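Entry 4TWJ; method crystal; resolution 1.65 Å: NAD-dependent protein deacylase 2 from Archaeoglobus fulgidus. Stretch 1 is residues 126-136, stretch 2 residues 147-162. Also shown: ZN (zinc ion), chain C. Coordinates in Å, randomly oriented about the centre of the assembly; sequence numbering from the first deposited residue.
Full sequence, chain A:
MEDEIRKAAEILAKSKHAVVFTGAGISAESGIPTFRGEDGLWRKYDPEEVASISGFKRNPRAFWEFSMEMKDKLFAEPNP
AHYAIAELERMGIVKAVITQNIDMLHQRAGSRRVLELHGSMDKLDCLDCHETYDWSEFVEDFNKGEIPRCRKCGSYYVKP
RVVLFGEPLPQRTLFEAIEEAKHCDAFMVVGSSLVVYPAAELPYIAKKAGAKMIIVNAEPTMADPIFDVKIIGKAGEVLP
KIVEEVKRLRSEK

Stretch 1, residues 126-136: CLDCHETYDWS
Stretch 2 (147-162) IPRCRKCGSYYVKPRV

A single zinc ion joins the two stretches, each of which contributes two cysteines: Cys 126 SG, Cys 129 SG, Cys 150 SG and Cys 153 SG all lie 2.3 Å from ZN. Cysteine suits the site because its thiolate is a soft, compact ligand that zinc binds tightly. The two halves of the site are built alike. Cys 126 (chi1 174°) and Cys 150 (chi1 -179°) are t rotamers with phi/psi of -80/123 and -72/123; Cys 129 and Cys 153 are p, at -110/-2 and -112/-9. Each pair is followed by a residue with positive phi, His 130 at 71/17 and Gly 154 at 88/1. At the latter angles a CB would jam against the preceding carbonyl O, so glycine fits.

Backbone amides steady the sulfurs. Cys 129 N donates to Cys 126 SG at 3.5 Å, nearly linearly, and Cys 153 N makes a weak bond to Cys 150 SG at 3.6 Å. The first turn is closed by Cys 126 N to Glu 131 O, 2.9 Å, and the second by Cys 150 N to Ser 155 O, 3.0 Å.

Beside the metal the chains run antiparallel. Cys 126 and Val 158 form a non-hydrogen-bonded bridge pair, their CA atoms 4.3 Å apart and their side chains on the same face of the sheet. The adjoining bond, Leu 127 N to Tyr 157 O, is 2.9 Å at 172°. Leu 127 (m, t) points toward stretch 2, placing its CB 4.0 Å from Tyr 157 CB and its CD2 3.8 Å from Lys 159 CB, two apolar contacts beside the backbone bond.

Polar side chains complete the contact. Ser 155 (t) donates from OG to Asp 128 OD1 at 2.6 Å, while its OG accepts Tyr 157 N at 2.9 Å; a small hydroxyl can thus link the carboxylate to the backbone. Asp 128 is m, with chi2 136°. Farther along, Glu 131 (t, p, chi3 0°) and Lys 152 (t, t, m, t), bent at chi3, form a salt bridge, OE1 to NZ 2.7 Å; opposite charges on side chains long enough to meet suit a contact near the surface. Water 1 reinforces it, donating to Glu 131 OE2 at 2.8 Å and accepting from Lys 152 NZ at 3.0 Å.

Tyr 133 (m, chi2 90°) lies in the strand 132-134 with its CA-to-CB bond sideways, but its long ring carries OH to the zinc knuckle. There Arg 151 N donates to Tyr 133 OH at 2.9 Å, and Cys 150 SG sits at the ring edge, 3.1 Å from Tyr 133 OH.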

ATOM      1  N   CYS A 126      -3.079 -18.249 -15.204  1.00 14.82           N
ATOM      2  CA  CYS A 126      -2.653 -19.631 -15.021  1.00 14.86           C
ATOM      3  C   CYS A 126      -1.221 -19.776 -15.524  1.00 15.51           C
ATOM      4  O   CYS A 126      -0.939 -19.489 -16.690  1.00 15.46           O
ATOM      5  CB  CYS A 126      -3.561 -20.579 -15.783  1.00 14.73           C
ATOM      6  SG  CYS A 126      -3.009 -22.294 -15.758  1.00 14.36           S
ATOM      7  N   LEU A 127      -0.322 -20.232 -14.656  1.00 16.41           N
ATOM      8  CA  LEU A 127       1.093 -20.360 -15.018  1.00 17.45           C
ATOM      9  C   LEU A 127       1.369 -21.477 -16.024  1.00 18.15           C
ATOM     10  O   LEU A 127       2.418 -21.474 -16.672  1.00 18.98           O
ATOM     11  CB  LEU A 127       1.952 -20.585 -13.771  1.00 17.64           C
ATOM     12  CG  LEU A 127       1.875 -19.529 -12.666  1.00 17.92           C
ATOM     13  CD1 LEU A 127       2.943 -19.808 -11.618  1.00 17.91           C
ATOM     14  CD2 LEU A 127       2.022 -18.117 -13.213  1.00 18.23           C
ATOM     15  N   ASP A 128       0.445 -22.428 -16.155  1.00 18.84           N
ATOM     16  CA  ASP A 128       0.628 -23.558 -17.065  1.00 19.22           C
ATOM     17  C   ASP A 128       0.157 -23.276 -18.494  1.00 19.34           C
ATOM     18  O   ASP A 128       0.914 -23.493 -19.440  1.00 20.28           O
ATOM     19  CB  ASP A 128      -0.056 -24.813 -16.514  1.00 19.84           C
ATOM     20  CG  ASP A 128       0.724 -25.452 -15.375  1.00 20.53           C
ATOM     21  OD1 ASP A 128       0.096 -25.831 -14.369  1.00 20.79           O
ATOM     22  OD2 ASP A 128       1.965 -25.577 -15.483  1.00 21.55           O
ATOM     23  N   CYS A 129      -1.082 -22.809 -18.657  1.00 18.52           N
ATOM     24  CA  CYS A 129      -1.636 -22.554 -19.997  1.00 17.98           C
ATOM     25  C   CYS A 129      -1.814 -21.064 -20.326  1.00 18.18           C
ATOM     26  O   CYS A 129      -2.245 -20.726 -21.430  1.00 18.05           O
ATOM     27  CB  CYS A 129      -2.967 -23.288 -20.169  1.00 17.47           C
ATOM     28  SG  CYS A 129      -4.389 -22.452 -19.432  1.00 16.86           S
ATOM     29  N   HIS A 130      -1.492 -20.190 -19.370  1.00 18.49           N
ATOM     30  CA  HIS A 130      -1.458 -18.729 -19.573  1.00 19.21           C
ATOM     31  C   HIS A 130      -2.843 -18.083 -19.749  1.00 18.25           C
ATOM     32  O   HIS A 130      -2.955 -16.940 -20.201  1.00 18.51           O
ATOM     33  CB  HIS A 130      -0.514 -18.369 -20.730  1.00 20.48           C
ATOM     34  CG  HIS A 130       0.770 -19.142 -20.717  1.00 22.10           C
ATOM     35  ND1 HIS A 130       1.795 -18.867 -19.837  1.00 23.15           N
ATOM     36  CD2 HIS A 130       1.185 -20.194 -21.463  1.00 23.27           C
ATOM     37  CE1 HIS A 130       2.789 -19.713 -20.047  1.00 23.65           C
ATOM     38  NE2 HIS A 130       2.444 -20.528 -21.027  1.00 23.61           N
ATOM     39  N   GLU A 131      -3.890 -18.804 -19.360  1.00 17.16           N
ATOM     40  CA  GLU A 131      -5.245 -18.257 -19.337  1.00 16.67           C
ATOM     41  C   GLU A 131      -5.311 -17.089 -18.354  1.00 16.28           C
ATOM     42  O   GLU A 131      -4.659 -17.123 -17.309  1.00 16.78           O
ATOM     43  CB  GLU A 131      -6.241 -19.339 -18.913  1.00 16.84           C
ATOM     44  CG  GLU A 131      -7.695 -19.022 -19.203  1.00 17.14           C
ATOM     45  CD  GLU A 131      -8.052 -19.075 -20.683  1.00 17.32           C
ATOM     46  OE1 GLU A 131      -7.186 -19.362 -21.529  1.00 17.30           O
ATOM     47  OE2 GLU A 131      -9.226 -18.818 -21.002  1.00 17.53           O
ATOM     48  N   THR A 132      -6.090 -16.065 -18.690  1.00 15.52           N
ATOM     49  CA  THR A 132      -6.239 -14.891 -17.827  1.00 15.27           C
ATOM     50  C   THR A 132      -7.622 -14.833 -17.189  1.00 14.66           C
ATOM     51  O   THR A 132      -8.605 -15.307 -17.763  1.00 14.78           O
ATOM     52  CB  THR A 132      -5.971 -13.580 -18.592  1.00 15.65           C
ATOM     53  OG1 THR A 132      -6.965 -13.400 -19.608  1.00 16.21           O
ATOM     54  CG2 THR A 132      -4.596 -13.613 -19.228  1.00 15.73           C
ATOM     55  N   TYR A 133      -7.680 -14.256 -15.989  1.00 14.06           N
ATOM     56  CA  TYR A 133      -8.906 -14.194 -15.197  1.00 13.63           C
ATOM     57  C   TYR A 133      -9.063 -12.854 -14.501  1.00 13.61           C
ATOM     58  O   TYR A 133      -8.075 -12.175 -14.208  1.00 13.58           O
ATOM     59  CB  TYR A 133      -8.899 -15.273 -14.111  1.00 13.31           C
ATOM     60  CG  TYR A 133      -8.890 -16.674 -14.653  1.00 13.01           C
ATOM     61  CD1 TYR A 133      -7.691 -17.332 -14.919  1.00 13.02           C
ATOM     62  CD2 TYR A 133     -10.081 -17.345 -14.911  1.00 13.08           C
ATOM     63  CE1 TYR A 133      -7.682 -18.617 -15.430  1.00 12.99           C
ATOM     64  CE2 TYR A 133     -10.081 -18.627 -15.419  1.00 12.98           C
ATOM     65  CZ  TYR A 133      -8.885 -19.258 -15.681  1.00 13.10           C
ATOM     66  OH  TYR A 133      -8.903 -20.534 -16.194  1.00 13.55           O
ATOM     67  N   ASP A 134     -10.316 -12.499 -14.228  1.00 13.71           N
ATOM     68  CA  ASP A 134     -10.655 -11.437 -13.295  1.00 14.35           C
ATOM     69  C   ASP A 134     -10.980 -12.065 -11.950  1.00 13.76           C
ATOM     70  O   ASP A 134     -11.533 -13.166 -11.890  1.00 13.24           O
ATOM     71  CB  ASP A 134     -11.880 -10.662 -13.777  1.00 15.16           C
ATOM     72  CG  ASP A 134     -11.644  -9.957 -15.088  1.00 16.32           C
ATOM     73  OD1 ASP A 134     -12.515 -10.048 -15.974  1.00 18.28           O
ATOM     74  OD2 ASP A 134     -10.591  -9.310 -15.242  1.00 17.46           O
ATOM     75  N   TRP A 135     -10.661 -11.351 -10.876  1.00 13.68           N
ATOM     76  CA  TRP A 135     -10.931 -11.820  -9.518  1.00 13.80           C
ATOM     77  C   TRP A 135     -12.415 -12.131  -9.281  1.00 13.48           C
ATOM     78  O   TRP A 135     -12.746 -13.045  -8.528  1.00 13.03           O
ATOM     79  CB  TRP A 135     -10.439 -10.791  -8.500  1.00 14.30           C
ATOM     80  CG  TRP A 135     -10.648 -11.180  -7.072  1.00 15.13           C
ATOM     81  CD1 TRP A 135     -11.331 -10.476  -6.129  1.00 15.54           C
ATOM     82  CD2 TRP A 135     -10.173 -12.366  -6.422  1.00 15.49           C
ATOM     83  NE1 TRP A 135     -11.311 -11.142  -4.929  1.00 16.00           N
ATOM     84  CE2 TRP A 135     -10.606 -12.307  -5.081  1.00 15.72           C
ATOM     85  CE3 TRP A 135      -9.420 -13.469  -6.841  1.00 15.91           C
ATOM     86  CZ2 TRP A 135     -10.315 -13.313  -4.153  1.00 16.02           C
ATOM     87  CZ3 TRP A 135      -9.133 -14.469  -5.919  1.00 16.21           C
ATOM     88  CH2 TRP A 135      -9.580 -14.381  -4.591  1.00 15.99           C
ATOM     89  N   SER A 136     -13.293 -11.380  -9.942  1.00 13.59           N
ATOM     90  CA  SER A 136     -14.739 -11.615  -9.871  1.00 13.81           C
ATOM     91  C   SER A 136     -15.143 -13.046 -10.239  1.00 13.66           C
ATOM     92  O   SER A 136     -16.204 -13.513  -9.818  1.00 14.04           O
ATOM     93  CB  SER A 136     -15.483 -10.632 -10.779  1.00 14.12           C
ATOM     94  OG  SER A 136     -15.134 -10.825 -12.136  1.00 14.71           O
ATOM     95  N   ILE A 147     -10.207 -23.186  -3.618  1.00 15.75           N
ATOM     96  CA  ILE A 147      -9.081 -22.424  -4.150  1.00 15.16           C
ATOM     97  C   ILE A 147      -9.251 -22.191  -5.648  1.00 14.45           C
ATOM     98  O   ILE A 147      -9.839 -23.021  -6.345  1.00 14.12           O
ATOM     99  CB  ILE A 147      -7.706 -23.085  -3.884  1.00 15.60           C
ATOM    100  CG1 ILE A 147      -7.578 -24.426  -4.612  1.00 15.99           C
ATOM    101  CG2 ILE A 147      -7.474 -23.246  -2.383  1.00 15.78           C
ATOM    102  CD1 ILE A 147      -6.145 -24.868  -4.811  1.00 16.35           C
ATOM    103  N   PRO A 148      -8.746 -21.055  -6.147  1.00 14.05           N
ATOM    104  CA  PRO A 148      -8.742 -20.837  -7.587  1.00 14.04           C
ATOM    105  C   PRO A 148      -8.056 -21.981  -8.334  1.00 14.14           C
ATOM    106  O   PRO A 148      -6.968 -22.415  -7.950  1.00 14.27           O
ATOM    107  CB  PRO A 148      -7.969 -19.524  -7.735  1.00 13.90           C
ATOM    108  CG  PRO A 148      -8.270 -18.801  -6.473  1.00 13.94           C
ATOM    109  CD  PRO A 148      -8.281 -19.866  -5.417  1.00 14.00           C
ATOM    110  N   ARG A 149      -8.731 -22.480  -9.364  1.00 14.21           N
ATOM    111  CA  ARG A 149      -8.199 -23.494 -10.262  1.00 14.70           C
ATOM    112  C   ARG A 149      -8.443 -22.977 -11.668  1.00 14.12           C
ATOM    113  O   ARG A 149      -9.443 -22.303 -11.913  1.00 13.77           O
ATOM    114  CB  ARG A 149      -8.932 -24.825 -10.082  1.00 15.65           C
ATOM    115  CG  ARG A 149      -8.722 -25.507  -8.740  1.00 16.78           C
ATOM    116  CD  ARG A 149      -7.408 -26.260  -8.656  1.00 17.42           C
ATOM    117  NE  ARG A 149      -7.307 -27.344  -9.639  1.00 18.19           N
ATOM    118  CZ  ARG A 149      -7.807 -28.573  -9.499  1.00 18.85           C
ATOM    119  NH1 ARG A 149      -8.470 -28.941  -8.399  1.00 19.03           N
ATOM    120  NH2 ARG A 149      -7.634 -29.461 -10.476  1.00 19.32           N
ATOM    121  N   CYS A 150      -7.547 -23.291 -12.592  1.00 13.91           N
ATOM    122  CA  CYS A 150      -7.748 -22.889 -13.979  1.00 14.26           C
ATOM    123  C   CYS A 150      -8.866 -23.713 -14.603  1.00 14.77           C
ATOM    124  O   CYS A 150      -8.801 -24.941 -14.619  1.00 14.71           O
ATOM    125  CB  CYS A 150      -6.478 -23.083 -14.774  1.00 14.09           C
ATOM    126  SG  CYS A 150      -6.615 -22.574 -16.499  1.00 14.08           S
ATOM    127  N   ARG A 151      -9.889 -23.043 -15.113  1.00 15.86           N
ATOM    128  CA  ARG A 151     -11.019 -23.743 -15.720  1.00 16.79           C
ATOM    129  C   ARG A 151     -10.636 -24.402 -17.045  1.00 17.19           C
ATOM    130  O   ARG A 151     -11.156 -25.468 -17.383  1.00 17.68           O
ATOM    131  CB  ARG A 151     -12.202 -22.796 -15.919  1.00 17.94           C
ATOM    132  CG  ARG A 151     -13.447 -23.481 -16.473  1.00 18.68           C
ATOM    133  CD  ARG A 151     -14.640 -22.545 -16.476  1.00 19.53           C
ATOM    134  NE  ARG A 151     -15.158 -22.285 -15.128  1.00 20.11           N
ATOM    135  CZ  ARG A 151     -16.253 -22.833 -14.597  1.00 20.62           C
ATOM    136  NH1 ARG A 151     -16.624 -22.498 -13.366  1.00 20.92           N
ATOM    137  NH2 ARG A 151     -16.995 -23.704 -15.274  1.00 21.12           N
ATOM    138  N   LYS A 152      -9.731 -23.780 -17.793  1.00 16.64           N
ATOM    139  CA  LYS A 152      -9.333 -24.332 -19.086  1.00 16.89           C
ATOM    140  C   LYS A 152      -8.587 -25.655 -18.926  1.00 16.91           C
ATOM    141  O   LYS A 152      -8.993 -26.667 -19.498  1.00 17.50           O
ATOM    142  CB  LYS A 152      -8.479 -23.338 -19.877  1.00 16.95           C
ATOM    143  CG  LYS A 152      -8.031 -23.876 -21.230  1.00 17.25           C
ATOM    144  CD  LYS A 152      -7.451 -22.788 -22.120  1.00 17.60           C
ATOM    145  CE  LYS A 152      -8.540 -21.960 -22.778  1.00 17.91           C
ATOM    146  NZ  LYS A 152      -7.968 -20.906 -23.654  1.00 18.35           N
ATOM    147  N   CYS A 153      -7.508 -25.649 -18.144  1.00 16.73           N
ATOM    148  CA  CYS A 153      -6.600 -26.801 -18.083  1.00 16.46           C
ATOM    149  C   CYS A 153      -6.603 -27.559 -16.747  1.00 16.40           C
ATOM    150  O   CYS A 153      -6.009 -28.639 -16.652  1.00 16.40           O
ATOM    151  CB  CYS A 153      -5.181 -26.352 -18.425  1.00 16.50           C
ATOM    152  SG  CYS A 153      -4.286 -25.564 -17.067  1.00 16.85           S
ATOM    153  N   GLY A 154      -7.262 -27.004 -15.731  1.00 15.86           N
ATOM    154  CA  GLY A 154      -7.404 -27.668 -14.429  1.00 15.73           C
ATOM    155  C   GLY A 154      -6.280 -27.394 -13.443  1.00 15.50           C
ATOM    156  O   GLY A 154      -6.305 -27.904 -12.326  1.00 15.65           O
ATOM    157  N   SER A 155      -5.306 -26.578 -13.841  1.00 15.20           N
ATOM    158  CA  SER A 155      -4.109 -26.349 -13.025  1.00 15.06           C
ATOM    159  C   SER A 155      -4.414 -25.768 -11.648  1.00 14.97           C
ATOM    160  O   SER A 155      -5.382 -25.024 -11.466  1.00 14.76           O
ATOM    161  CB  SER A 155      -3.133 -25.419 -13.752  1.00 15.19           C
ATOM    162  OG  SER A 155      -1.978 -25.163 -12.968  1.00 15.20           O
ATOM    163  N   TYR A 156      -3.562 -26.119 -10.686  1.00 15.10           N
ATOM    164  CA  TYR A 156      -3.577 -25.516  -9.358  1.00 15.44           C
ATOM    165  C   TYR A 156      -2.779 -24.204  -9.323  1.00 15.05           C
ATOM    166  O   TYR A 156      -2.722 -23.555  -8.281  1.00 14.98           O
ATOM    167  CB  TYR A 156      -2.970 -26.488  -8.332  1.00 16.21           C
ATOM    168  CG  TYR A 156      -3.911 -27.558  -7.820  1.00 17.19           C
ATOM    169  CD1 TYR A 156      -4.469 -27.470  -6.545  1.00 17.52           C
ATOM    170  CD2 TYR A 156      -4.230 -28.668  -8.596  1.00 17.91           C
ATOM    171  CE1 TYR A 156      -5.327 -28.447  -6.065  1.00 18.20           C
ATOM    172  CE2 TYR A 156      -5.084 -29.649  -8.123  1.00 18.36           C
ATOM    173  CZ  TYR A 156      -5.630 -29.534  -6.857  1.00 18.49           C
ATOM    174  OH  TYR A 156      -6.479 -30.508  -6.381  1.00 19.73           O
ATOM    175  N   TYR A 157      -2.166 -23.816 -10.441  1.00 14.47           N
ATOM    176  CA  TYR A 157      -1.256 -22.664 -10.467  1.00 14.36           C
ATOM    177  C   TYR A 157      -1.889 -21.410 -11.066  1.00 13.59           C
ATOM    178  O   TYR A 157      -1.400 -20.867 -12.061  1.00 13.59           O
ATOM    179  CB  TYR A 157       0.033 -23.023 -11.213  1.00 14.81           C
ATOM    180  CG  TYR A 157       0.899 -23.995 -10.456  1.00 15.56           C
ATOM    181  CD1 TYR A 157       0.685 -25.368 -10.545  1.00 16.15           C
ATOM    182  CD2 TYR A 157       1.919 -23.541  -9.634  1.00 15.95           C
ATOM    183  CE1 TYR A 157       1.480 -26.261  -9.845  1.00 16.62           C
ATOM    184  CE2 TYR A 157       2.713 -24.422  -8.931  1.00 16.38           C
ATOM    185  CZ  TYR A 157       2.492 -25.778  -9.033  1.00 16.76           C
ATOM    186  OH  TYR A 157       3.294 -26.649  -8.327  1.00 18.01           O
ATOM    187  N   VAL A 158      -2.974 -20.952 -10.447  1.00 12.84           N
ATOM    188  CA  VAL A 158      -3.567 -19.661 -10.783  1.00 12.72           C
ATOM    189  C   VAL A 158      -2.919 -18.614  -9.888  1.00 12.59           C
ATOM    190  O   VAL A 158      -3.146 -18.597  -8.675  1.00 12.23           O
ATOM    191  CB  VAL A 158      -5.092 -19.643 -10.576  1.00 12.89           C
ATOM    192  CG1 VAL A 158      -5.659 -18.258 -10.885  1.00 12.82           C
ATOM    193  CG2 VAL A 158      -5.752 -20.705 -11.443  1.00 13.04           C
ATOM    194  N   LYS A 159      -2.101 -17.758 -10.494  1.00 12.86           N
ATOM    195  CA  LYS A 159      -1.337 -16.760  -9.754  1.00 13.21           C
ATOM    196  C   LYS A 159      -1.948 -15.373  -9.957  1.00 12.88           C
ATOM    197  O   LYS A 159      -2.107 -14.937 -11.094  1.00 12.56           O
ATOM    198  CB  LYS A 159       0.118 -16.749 -10.225  1.00 13.91           C
ATOM    199  CG  LYS A 159       1.037 -15.880  -9.376  1.00 14.57           C
ATOM    200  CD  LYS A 159       2.381 -15.664 -10.042  1.00 15.24           C
ATOM    201  CE  LYS A 159       3.267 -14.765  -9.196  1.00 15.58           C
ATOM    202  NZ  LYS A 159       2.867 -13.333  -9.282  1.00 15.74           N
ATOM    203  N   PRO A 160      -2.281 -14.672  -8.858  1.00 12.63           N
ATOM    204  CA  PRO A 160      -2.758 -13.306  -9.036  1.00 12.74           C
ATOM    205  C   PRO A 160      -1.620 -12.404  -9.489  1.00 12.97           C
ATOM    206  O   PRO A 160      -0.454 -12.712  -9.229  1.00 12.47           O
ATOM    207  CB  PRO A 160      -3.238 -12.917  -7.638  1.00 12.88           C
ATOM    208  CG  PRO A 160      -2.405 -13.731  -6.714  1.00 12.95           C
ATOM    209  CD  PRO A 160      -2.075 -15.006  -7.436  1.00 12.95           C
ATOM    210  N   ARG A 161      -1.951 -11.299 -10.152  1.00 13.34           N
ATOM    211  CA  ARG A 161      -0.937 -10.333 -10.582  1.00 13.92           C
ATOM    212  C   ARG A 161      -0.487  -9.469  -9.403  1.00 13.95           C
ATOM    213  O   ARG A 161      -0.588  -8.237  -9.412  1.00 14.17           O
ATOM    214  CB  ARG A 161      -1.443  -9.501 -11.761  1.00 14.61           C
ATOM    215  CG  ARG A 161      -1.567 -10.336 -13.016  1.00 15.35           C
ATOM    216  CD  ARG A 161      -1.862  -9.507 -14.249  1.00 16.11           C
ATOM    217  NE  ARG A 161      -2.184 -10.379 -15.376  1.00 17.14           N
ATOM    218  CZ  ARG A 161      -2.711  -9.972 -16.528  1.00 18.09           C
ATOM    219  NH1 ARG A 161      -2.979  -8.685 -16.739  1.00 18.80           N
ATOM    220  NH2 ARG A 161      -2.969 -10.859 -17.482  1.00 18.65           N
ATOM    221  N   VAL A 162       0.008 -10.168  -8.392  1.00 13.86           N
ATOM    222  CA  VAL A 162       0.566  -9.589  -7.188  1.00 13.80           C
ATOM    223  C   VAL A 162       2.049  -9.907  -7.220  1.00 13.60           C
ATOM    224  O   VAL A 162       2.444 -10.990  -7.653  1.00 14.02           O
ATOM    225  CB  VAL A 162      -0.081 -10.219  -5.938  1.00 14.27           C
ATOM    226  CG1 VAL A 162       0.719  -9.921  -4.673  1.00 14.51           C
ATOM    227  CG2 VAL A 162      -1.518  -9.738  -5.795  1.00 14.38           C
TER
HETATM  228 ZN    ZN C 301      -4.517 -23.241 -17.254  1.00 15.18          ZN
HETATM  229  O   HOH W   1     -10.242 -19.025 -23.626  1.00 27.51           O